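PDB 2VE3: putative cytochrome P450 120 from Synechocystis sp., which probably acts as a heme-dependent monooxygenase of the cytochrome P450 family and binds retinoic acid in its pocket. Local coordinates for residues R115-Y120 against K394-L399; P122-I127 against F152-T157; L289-T294 against A405-Q410. One frame throughout, in Å; residues are numbered along the deposited sequence.

The three contacts join helices 114-118, 121-137, 143-159 and 394-411, and the loop 289-294. Interactions 1 and 3 both use helix 394-411, helix L of the P450 fold, at its first turns (394-399) and near its C-terminal end (405-410); their centres lie about 16 Å apart. Interaction 2 joins helices 121-137 and 143-159, which come between the two segments of interaction 1 in the chain. Its centre is about 12 Å from that of interaction 1, and the two touch where Leu399 CD2 meets Met124 CE. Interaction 2 closes before interaction 3 opens; their centres are about 15 Å apart, yet an Asp125-Arg407 salt bridge links them. Helix 394-411 thus joins the heme surroundings to the outer loop 289-294.

Interaction 1 (R115-Y120 against K394-L399); sequences RTLDSY and KEFARL. With HEM (protoporphyrin IX containing Fe), chain C.
Thr116 O takes a hydrogen bond from Ser119 OG at 2.7 Å and a weak one from Tyr120 N, in the turn that carries Leu117 and Tyr120 against the start of helix 394-411. The same oxygen sits over one face of the Tyr120 ring, toward its rim. The main bond of Tyr120 N goes to Leu117 O.

This is the P450 fold at the N-terminal end of helix L, just after the loop with Cys391, the axial heme ligand by similarity. No hydrogen bond joins the two segments; the contact is apolar and largely buried. Leu117 is central. Its CD1 meets Glu395 CB at 3.5 Å, and the two side chains cross at about a right angle. Its other branch, CD2, lies near Phe396 CA at 4.1 Å, by the edge of the Phe396 ring. Leu399 comes in from the next turn and lays CD2 against Leu117 O at 3.7 Å.

Glu395 gives only its aliphatic base to the contact. Its chain bends at chi2, and OE2 forms a salt bridge with Arg398 NH1 at 3.0 Å. The other terminal nitrogen, Arg398 NH2, bonds to Gln309 OE1.

Tyr120 CD2 approaches Phe396 CD1 at 3.9 Å, at the edge of the Phe396 ring and near its plane. The ring planes stand at 81°. Phe396 CG is anti to the backbone N (chi1 -176°), and the ring lies between Tyr120 and the heme. Leu158 and Phe159 of helix 143-159 pack round it as well. Phe396 therefore links the Tyr120 packing to the cofactor: its CD2 touches the heme methyl CMC at 3.5 Å, while Ala397 CB rests 3.6 Å from the heme vinyl atom CAB.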
loop_
_atom_site.group_PDB
_atom_site.type_symbol
_atom_site.label_atom_id
_atom_site.label_comp_id
_atom_site.label_asym_id
_atom_site.label_seq_id
_atom_site.Cartn_x
_atom_site.Cartn_y
_atom_site.Cartn_z
ATOM N N ARG A 115 -11.991 4.586 17.293
ATOM C CA ARG A 115 -11.749 4.029 18.627
ATOM C C ARG A 115 -11.050 2.672 18.604
ATOM O O ARG A 115 -10.281 2.367 19.503
ATOM C CB ARG A 115 -13.043 3.968 19.454
ATOM C CG ARG A 115 -13.429 5.308 20.079
ATOM C CD ARG A 115 -14.689 5.200 20.927
ATOM N NE ARG A 115 -15.877 4.884 20.127
ATOM C CZ ARG A 115 -16.964 4.275 20.600
ATOM N NH1 ARG A 115 -17.024 3.897 21.877
ATOM N NH2 ARG A 115 -17.991 4.030 19.793
ATOM N N THR A 116 -11.319 1.866 17.584
ATOM C CA THR A 116 -10.688 0.541 17.442
ATOM C C THR A 116 -9.196 0.696 17.127
ATOM O O THR A 116 -8.371 -0.123 17.533
ATOM C CB THR A 116 -11.357 -0.303 16.329
ATOM O OG1 THR A 116 -12.760 -0.425 16.590
ATOM C CG2 THR A 116 -10.733 -1.712 16.232
ATOM N N LEU A 117 -8.873 1.750 16.389
ATOM C CA LEU A 117 -7.490 2.088 16.093
ATOM C C LEU A 117 -6.766 2.537 17.361
ATOM O O LEU A 117 -5.619 2.156 17.599
ATOM C CB LEU A 117 -7.436 3.180 15.026
ATOM C CG LEU A 117 -7.988 2.849 13.643
ATOM C CD1 LEU A 117 -7.866 4.079 12.778
ATOM C CD2 LEU A 117 -7.276 1.655 13.001
ATOM N N ASP A 118 -7.456 3.344 18.173
ATOM C CA ASP A 118 -6.938 3.792 19.461
ATOM C C ASP A 118 -6.558 2.596 20.339
ATOM O O ASP A 118 -5.531 2.620 21.019
ATOM C CB ASP A 118 -7.966 4.680 20.168
ATOM C CG ASP A 118 -8.115 6.064 19.521
ATOM O OD1 ASP A 118 -7.618 6.290 18.394
ATOM O OD2 ASP A 118 -8.746 6.940 20.154
ATOM N N SER A 119 -7.369 1.539 20.290
ATOM C CA SER A 119 -7.097 0.316 21.049
ATOM C C SER A 119 -5.959 -0.533 20.490
ATOM O O SER A 119 -5.447 -1.408 21.190
ATOM C CB SER A 119 -8.370 -0.535 21.216
ATOM O OG SER A 119 -8.827 -1.068 19.988
ATOM N N TYR A 120 -5.560 -0.285 19.240
ATOM C CA TYR A 120 -4.425 -1.000 18.632
ATOM C C TYR A 120 -3.071 -0.542 19.190
ATOM O O TYR A 120 -2.094 -1.294 19.171
ATOM C CB TYR A 120 -4.424 -0.835 17.108
ATOM C CG TYR A 120 -5.424 -1.681 16.336
ATOM C CD1 TYR A 120 -5.897 -2.895 16.842
ATOM C CD2 TYR A 120 -5.859 -1.288 15.065
ATOM C CE1 TYR A 120 -6.804 -3.683 16.115
ATOM C CE2 TYR A 120 -6.758 -2.066 14.329
ATOM C CZ TYR A 120 -7.229 -3.260 14.859
ATOM O OH TYR A 120 -8.113 -4.036 14.140
ATOM N N LYS A 394 -6.500 3.088 5.259
ATOM C CA LYS A 394 -5.641 4.286 5.285
ATOM C C LYS A 394 -5.280 4.818 6.681
ATOM O O LYS A 394 -4.172 5.290 6.892
ATOM C CB LYS A 394 -6.189 5.384 4.373
ATOM C CG LYS A 394 -7.404 6.100 4.863
ATOM C CD LYS A 394 -7.902 7.052 3.774
ATOM C CE LYS A 394 -9.172 7.807 4.195
ATOM N NZ LYS A 394 -9.825 8.412 3.000
ATOM N N GLU A 395 -6.207 4.721 7.631
ATOM C CA GLU A 395 -5.963 5.222 8.994
ATOM C C GLU A 395 -5.168 4.246 9.870
ATOM O O GLU A 395 -4.447 4.676 10.768
ATOM C CB GLU A 395 -7.268 5.670 9.679
ATOM C CG GLU A 395 -8.057 6.737 8.912
ATOM C CD GLU A 395 -7.321 8.068 8.777
ATOM O OE1 GLU A 395 -6.688 8.520 9.757
ATOM O OE2 GLU A 395 -7.384 8.675 7.688
ATOM N N PHE A 396 -5.302 2.946 9.620
ATOM C CA PHE A 396 -4.343 1.984 10.142
ATOM C C PHE A 396 -2.918 2.307 9.677
ATOM O O PHE A 396 -1.990 2.276 10.482
ATOM C CB PHE A 396 -4.687 0.550 9.740
ATOM C CG PHE A 396 -3.769 -0.471 10.349
ATOM C CD1 PHE A 396 -4.039 -1.001 11.609
ATOM C CD2 PHE A 396 -2.596 -0.844 9.703
ATOM C CE1 PHE A 396 -3.180 -1.936 12.194
ATOM C CE2 PHE A 396 -1.725 -1.777 10.274
ATOM C CZ PHE A 396 -2.011 -2.325 11.528
ATOM N N ALA A 397 -2.759 2.571 8.375
ATOM C CA ALA A 397 -1.479 2.965 7.791
ATOM C C ALA A 397 -0.920 4.221 8.454
ATOM O O ALA A 397 0.263 4.247 8.811
ATOM C CB ALA A 397 -1.623 3.197 6.312
ATOM N N ARG A 398 -1.768 5.258 8.594
ATOM C CA ARG A 398 -1.333 6.563 9.128
ATOM C C ARG A 398 -0.959 6.462 10.585
ATOM O O ARG A 398 0.018 7.087 11.013
ATOM C CB ARG A 398 -2.390 7.660 8.940
ATOM C CG ARG A 398 -2.382 8.271 7.561
ATOM C CD ARG A 398 -3.607 9.145 7.321
ATOM N NE ARG A 398 -3.451 9.895 6.083
ATOM C CZ ARG A 398 -4.435 10.226 5.257
ATOM N NH1 ARG A 398 -5.689 9.865 5.516
ATOM N NH2 ARG A 398 -4.158 10.915 4.156
ATOM N N LEU A 399 -1.749 5.679 11.337
ATOM C CA LEU A 399 -1.427 5.328 12.716
ATOM C C LEU A 399 -0.022 4.734 12.855
ATOM O O LEU A 399 0.781 5.235 13.644
ATOM C CB LEU A 399 -2.445 4.328 13.285
ATOM C CG LEU A 399 -2.200 3.900 14.734
ATOM C CD1 LEU A 399 -2.541 5.037 15.678
ATOM C CD2 LEU A 399 -3.025 2.672 15.078
HETATM C CHA HEM C . -7.166 -0.118 -1.544
HETATM C CHB HEM C . -3.006 2.359 -1.106
HETATM C CHC HEM C . -2.389 0.570 3.376
HETATM C CHD HEM C . -6.203 -2.315 2.750
HETATM C C1A HEM C . -6.107 0.733 -1.836
HETATM C C2A HEM C . -5.906 1.510 -3.045
HETATM C C3A HEM C . -4.760 2.205 -2.904
HETATM C C4A HEM C . -4.193 1.868 -1.622
HETATM C CMA HEM C . -4.108 3.171 -3.911
HETATM C CAA HEM C . -6.883 1.565 -4.243
HETATM C CBA HEM C . -6.541 0.553 -5.333
HETATM C CGA HEM C . -7.662 0.590 -6.350
HETATM O O1A HEM C . -7.841 1.671 -6.984
HETATM O O2A HEM C . -8.365 -0.448 -6.527
HETATM C C1B HEM C . -2.499 2.125 0.158
HETATM C C2B HEM C . -1.350 2.779 0.767
HETATM C C3B HEM C . -1.185 2.289 2.012
HETATM C C4B HEM C . -2.219 1.308 2.219
HETATM C CMB HEM C . -0.498 3.863 0.069
HETATM C CAB HEM C . -0.096 2.630 3.081
HETATM C CBB HEM C . 0.417 3.859 3.250
HETATM C C1C HEM C . -3.389 -0.336 3.638
HETATM C C2C HEM C . -3.613 -1.034 4.887
HETATM C C3C HEM C . -4.672 -1.837 4.722
HETATM C C4C HEM C . -5.136 -1.675 3.343
HETATM C CMC HEM C . -2.782 -0.833 6.184
HETATM C CAC HEM C . -5.332 -2.762 5.787
HETATM C CBC HEM C . -4.783 -3.901 6.223
HETATM C C1D HEM C . -6.755 -2.055 1.512
HETATM C C2D HEM C . -7.794 -2.849 0.911
HETATM C C3D HEM C . -8.098 -2.178 -0.433
HETATM C C4D HEM C . -7.225 -1.021 -0.495
HETATM C CMD HEM C . -8.451 -4.122 1.506
HETATM C CAD HEM C . -9.129 -2.610 -1.500
HETATM C CBD HEM C . -10.313 -1.647 -1.432
HETATM C CGD HEM C . -11.374 -2.039 -2.432
HETATM O O1D HEM C . -12.502 -1.497 -2.313
HETATM O O2D HEM C . -11.123 -2.883 -3.343
HETATM N NA HEM C . -5.047 0.976 -0.997
HETATM N NB HEM C . -2.996 1.218 1.069
HETATM N NC HEM C . -4.327 -0.754 2.709
HETATM N ND HEM C . -6.453 -0.981 0.670
HETATM FE FE HEM C . -4.838 0.332 1.014
#

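Interaction 2 (P122-I127 against F152-T157); sequences PKMDGI and FDVAAT
Asp153 meets Ile127 through its aliphatic part: Asp153 CB lies 4.1 Å from Ile127 CG2. The carboxylate goes elsewhere, with OD2 bonded to Tyr131 OH further along helix 121-137. The segments belong to helices D and E of the P450 fold; over 122-127 and 152-157 the axes run nearly antiparallel (155°) and approach to 9.8 Å.

Val154 comes next and splits its two methyls between two partners. CG2 presses on Ile127 CG2 at 3.6 Å. CG1, anti to the backbone N (chi1 173°), faces Met124 CG at 3.9 Å. Met124 itself continues toward Leu399 and Leu403 of helix 394-411, so a third helix covers this side of the pair.

Thr157 is one turn further on. Ile127 and Thr157 meet tip to tip, and Ile127 CD1 ends 3.6 Å from Thr157 CB, with OG1 and CG2 about as close. The hydroxyl is turned back along its own helix: Thr157 OG1 donates to Asp153 O at 2.6 Å. That carbonyl also accepts the helical bond from Thr157 N. At the margin, Thr157 CG2 lies near Lys123 CB, while Lys123 NZ turns away to Ser119 O.

No hydrogen bond crosses between the segments. Asp153 OD2, Thr157 OG1 and Lys123 NZ all bond elsewhere, which leaves the two helices joined here by carbon packing centred on Ile127.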
loop_
_atom_site.group_PDB
_atom_site.type_symbol
_atom_site.label_atom_id
_atom_site.label_comp_id
_atom_site.label_asym_id
_atom_site.label_seq_id
_atom_site.Cartn_x
_atom_site.Cartn_y
_atom_site.Cartn_z
ATOM N N PRO A 122 -1.234 0.180 22.186
ATOM C CA PRO A 122 -0.334 -0.468 23.149
ATOM C C PRO A 122 0.490 -1.629 22.557
ATOM O O PRO A 122 1.707 -1.666 22.750
ATOM C CB PRO A 122 -1.293 -0.980 24.232
ATOM C CG PRO A 122 -2.451 -0.057 24.164
ATOM C CD PRO A 122 -2.611 0.278 22.718
ATOM N N LYS A 123 -0.162 -2.551 21.845
ATOM C CA LYS A 123 0.539 -3.682 21.226
ATOM C C LYS A 123 1.428 -3.212 20.093
ATOM O O LYS A 123 2.521 -3.750 19.900
ATOM C CB LYS A 123 -0.423 -4.754 20.683
ATOM C CG LYS A 123 -1.106 -5.658 21.717
ATOM C CD LYS A 123 -2.294 -4.940 22.332
ATOM C CE LYS A 123 -3.120 -4.239 21.256
ATOM N NZ LYS A 123 -3.554 -2.895 21.689
ATOM N N MET A 124 0.944 -2.225 19.339
ATOM C CA MET A 124 1.707 -1.674 18.219
ATOM C C MET A 124 2.978 -0.993 18.697
ATOM O O MET A 124 4.035 -1.220 18.144
ATOM C CB MET A 124 0.885 -0.693 17.378
ATOM C CG MET A 124 1.646 -0.227 16.129
ATOM S SD MET A 124 0.860 1.103 15.215
ATOM C CE MET A 124 -0.617 0.290 14.607
ATOM N N ASP A 125 2.854 -0.164 19.726
ATOM C CA ASP A 125 3.990 0.541 20.310
ATOM C C ASP A 125 4.979 -0.420 20.978
ATOM O O ASP A 125 6.186 -0.189 20.955
ATOM C CB ASP A 125 3.497 1.597 21.303
ATOM C CG ASP A 125 4.615 2.500 21.813
ATOM O OD1 ASP A 125 5.521 2.855 21.024
ATOM O OD2 ASP A 125 4.578 2.867 23.003
ATOM N N GLY A 126 4.452 -1.492 21.571
ATOM C CA GLY A 126 5.271 -2.534 22.179
ATOM C C GLY A 126 6.088 -3.298 21.147
ATOM O O GLY A 126 7.255 -3.611 21.385
ATOM N N ILE A 127 5.477 -3.603 19.999
ATOM C CA ILE A 127 6.205 -4.261 18.903
ATOM C C ILE A 127 7.251 -3.293 18.339
ATOM O O ILE A 127 8.400 -3.675 18.102
ATOM C CB ILE A 127 5.263 -4.773 17.768
ATOM C CG1 ILE A 127 4.382 -5.922 18.269
ATOM C CG2 ILE A 127 6.070 -5.248 16.552
ATOM C CD1 ILE A 127 3.040 -6.060 17.535
ATOM N N PHE A 152 5.219 -6.968 9.336
ATOM C CA PHE A 152 4.485 -8.244 9.372
ATOM C C PHE A 152 4.050 -8.571 10.796
ATOM O O PHE A 152 2.898 -8.930 11.018
ATOM C CB PHE A 152 5.255 -9.428 8.757
ATOM C CG PHE A 152 4.431 -10.699 8.694
ATOM C CD1 PHE A 152 3.380 -10.814 7.788
ATOM C CD2 PHE A 152 4.655 -11.736 9.582
ATOM C CE1 PHE A 152 2.580 -11.967 7.755
ATOM C CE2 PHE A 152 3.868 -12.888 9.552
ATOM C CZ PHE A 152 2.837 -13.000 8.640
ATOM N N ASP A 153 4.973 -8.439 11.747
ATOM C CA ASP A 153 4.694 -8.669 13.164
ATOM C C ASP A 153 3.539 -7.836 13.709
ATOM O O ASP A 153 2.755 -8.339 14.497
ATOM C CB ASP A 153 5.939 -8.408 14.015
ATOM C CG ASP A 153 6.860 -9.610 14.092
ATOM O OD1 ASP A 153 6.827 -10.454 13.166
ATOM O OD2 ASP A 153 7.625 -9.700 15.079
ATOM N N VAL A 154 3.465 -6.564 13.312
ATOM C CA VAL A 154 2.386 -5.673 13.749
ATOM C C VAL A 154 1.052 -6.147 13.156
ATOM O O VAL A 154 0.040 -6.224 13.862
ATOM C CB VAL A 154 2.673 -4.197 13.372
ATOM C CG1 VAL A 154 1.498 -3.298 13.676
ATOM C CG2 VAL A 154 3.893 -3.675 14.118
ATOM N N ALA A 155 1.075 -6.477 11.864
ATOM C CA ALA A 155 -0.115 -6.840 11.137
ATOM C C ALA A 155 -0.650 -8.176 11.641
ATOM O O ALA A 155 -1.842 -8.285 11.933
ATOM C CB ALA A 155 0.152 -6.878 9.643
ATOM N N ALA A 156 0.229 -9.175 11.769
ATOM C CA ALA A 156 -0.190 -10.493 12.275
ATOM C C ALA A 156 -0.758 -10.349 13.682
ATOM O O ALA A 156 -1.825 -10.881 13.987
ATOM C CB ALA A 156 0.962 -11.482 12.245
ATOM N N THR A 157 -0.059 -9.581 14.513
ATOM C CA THR A 157 -0.467 -9.336 15.899
ATOM C C THR A 157 -1.825 -8.654 16.039
ATOM O O THR A 157 -2.698 -9.166 16.739
ATOM C CB THR A 157 0.610 -8.534 16.669
ATOM O OG1 THR A 157 1.808 -9.311 16.719
ATOM C CG2 THR A 157 0.167 -8.194 18.105
#

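Interaction 3 (L289-T294 against A405-Q410); sequences LSQELT and ATRLIQ
In the loop after helix J (274-285) of the P450 fold, two carbonyls bond to Arg407 of helix L, with apolar packing beside them. Arg407 NH2 donates to Gln291 O at 2.7 Å, with an N-H...O angle of 158° and the oxygen in the guanidinium plane. Arg407 NH1 reaches Ser290 O in a weak bond, and bonds more firmly to Gln410 OE1 of its own helix at 2.6 Å. Gln410 thus helps fix the rotation of the group.

Both faces of the guanidinium are covered. Leu293 CD1 sits 3.5 Å above its centre, and Gln291 NE2 lies over the opposite face toward the rim. The amide and guanidinium planes are 47° apart. Leu293 CD1 and Leu289 CD1 both touch Thr406 CG2, each at 3.8 Å. Leu289 CD1 also packs on Gln410 OE1 at 3.6 Å.

Asp125 OD2 makes a salt bridge with Arg407 NH2, so this one nitrogen links helix 121-137 and the loop to helix L. Gln129 and Leu132 of helix 121-137 also touch Arg407. Gln284 of helix 274-285 packs on Leu289, Thr406 and Gln410, and Leu298 of helix 295-298 on Leu293 and Thr406.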
loop_
_atom_site.group_PDB
_atom_site.type_symbol
_atom_site.label_atom_id
_atom_site.label_comp_id
_atom_site.label_asym_id
_atom_site.label_seq_id
_atom_site.Cartn_x
_atom_site.Cartn_y
_atom_site.Cartn_z
ATOM N N LEU A 289 6.505 13.439 25.760
ATOM C CA LEU A 289 6.546 11.979 25.683
ATOM C C LEU A 289 7.350 11.441 26.865
ATOM O O LEU A 289 7.971 12.208 27.617
ATOM C CB LEU A 289 7.183 11.513 24.365
ATOM C CG LEU A 289 6.506 11.871 23.035
ATOM C CD1 LEU A 289 7.481 11.774 21.881
ATOM C CD2 LEU A 289 5.298 10.991 22.782
ATOM N N SER A 290 7.316 10.122 27.035
ATOM C CA SER A 290 8.197 9.410 27.958
ATOM C C SER A 290 8.252 8.019 27.362
ATOM O O SER A 290 8.795 7.821 26.266
ATOM C CB SER A 290 7.606 9.373 29.372
ATOM O OG SER A 290 7.307 10.673 29.851
ATOM N N GLN A 291 7.680 7.057 28.077
ATOM C CA GLN A 291 7.060 5.926 27.406
ATOM C C GLN A 291 5.574 6.241 27.249
ATOM O O GLN A 291 4.908 5.708 26.358
ATOM C CB GLN A 291 7.317 4.605 28.137
ATOM C CG GLN A 291 8.280 3.680 27.384
ATOM C CD GLN A 291 9.587 4.363 26.984
ATOM O OE1 GLN A 291 10.505 4.498 27.795
ATOM N NE2 GLN A 291 9.677 4.783 25.726
ATOM N N GLU A 292 5.084 7.134 28.111
ATOM C CA GLU A 292 3.718 7.653 28.039
ATOM C C GLU A 292 3.430 8.276 26.671
ATOM O O GLU A 292 3.859 9.400 26.377
ATOM C CB GLU A 292 3.476 8.667 29.155
ATOM N N LEU A 293 2.713 7.515 25.841
ATOM C CA LEU A 293 2.297 7.949 24.509
ATOM C C LEU A 293 0.902 7.389 24.203
ATOM O O LEU A 293 0.733 6.172 24.059
ATOM C CB LEU A 293 3.316 7.487 23.453
ATOM C CG LEU A 293 3.212 8.001 22.007
ATOM C CD1 LEU A 293 4.447 7.618 21.201
ATOM C CD2 LEU A 293 1.951 7.517 21.302
ATOM N N THR A 294 -0.085 8.279 24.105
ATOM C CA THR A 294 -1.475 7.893 23.830
ATOM C C THR A 294 -1.918 8.249 22.418
ATOM O O THR A 294 -1.224 8.959 21.700
ATOM C CB THR A 294 -2.462 8.563 24.813
ATOM O OG1 THR A 294 -1.935 9.824 25.235
ATOM C CG2 THR A 294 -2.702 7.677 26.027
ATOM N N ALA A 405 7.350 6.874 13.256
ATOM C CA ALA A 405 8.051 8.117 13.027
ATOM C C ALA A 405 8.394 8.752 14.373
ATOM O O ALA A 405 9.525 9.220 14.574
ATOM C CB ALA A 405 7.187 9.051 12.200
ATOM N N THR A 406 7.423 8.721 15.285
ATOM C CA THR A 406 7.536 9.346 16.594
ATOM C C THR A 406 8.574 8.653 17.465
ATOM O O THR A 406 9.492 9.288 17.959
ATOM C CB THR A 406 6.148 9.431 17.306
ATOM O OG1 THR A 406 5.301 10.351 16.605
ATOM C CG2 THR A 406 6.291 9.896 18.755
ATOM N N ARG A 407 8.435 7.346 17.642
ATOM C CA ARG A 407 9.391 6.588 18.460
ATOM C C ARG A 407 10.812 6.566 17.915
ATOM O O ARG A 407 11.772 6.537 18.691
ATOM C CB ARG A 407 8.902 5.166 18.691
ATOM C CG ARG A 407 7.688 5.074 19.576
ATOM C CD ARG A 407 7.929 5.707 20.929
ATOM N NE ARG A 407 6.969 5.204 21.900
ATOM C CZ ARG A 407 6.751 5.719 23.105
ATOM N NH1 ARG A 407 7.417 6.797 23.506
ATOM N NH2 ARG A 407 5.839 5.156 23.901
ATOM N N LEU A 408 10.949 6.569 16.590
ATOM C CA LEU A 408 12.263 6.547 15.967
ATOM C C LEU A 408 12.985 7.881 16.150
ATOM O O LEU A 408 14.158 7.906 16.521
ATOM C CB LEU A 408 12.169 6.186 14.480
ATOM C CG LEU A 408 13.481 6.269 13.679
ATOM C CD1 LEU A 408 14.533 5.288 14.176
ATOM C CD2 LEU A 408 13.234 6.097 12.178
ATOM N N ILE A 409 12.283 8.980 15.900
ATOM C CA ILE A 409 12.897 10.301 16.019
ATOM C C ILE A 409 13.175 10.706 17.479
ATOM O O ILE A 409 14.195 11.328 17.769
ATOM C CB ILE A 409 12.120 11.376 15.203
ATOM C CG1 ILE A 409 12.409 11.171 13.713
ATOM C CG2 ILE A 409 12.523 12.802 15.630
ATOM C CD1 ILE A 409 11.640 12.071 12.766
ATOM N N GLN A 410 12.283 10.339 18.401
ATOM C CA GLN A 410 12.507 10.665 19.820
ATOM C C GLN A 410 13.742 9.972 20.414
ATOM O O GLN A 410 14.420 10.533 21.282
ATOM C CB GLN A 410 11.247 10.441 20.675
ATOM C CG GLN A 410 10.980 9.009 21.096
ATOM C CD GLN A 410 9.955 8.890 22.216
ATOM O OE1 GLN A 410 8.837 8.428 21.996
ATOM N NE2 GLN A 410 10.335 9.299 23.424
#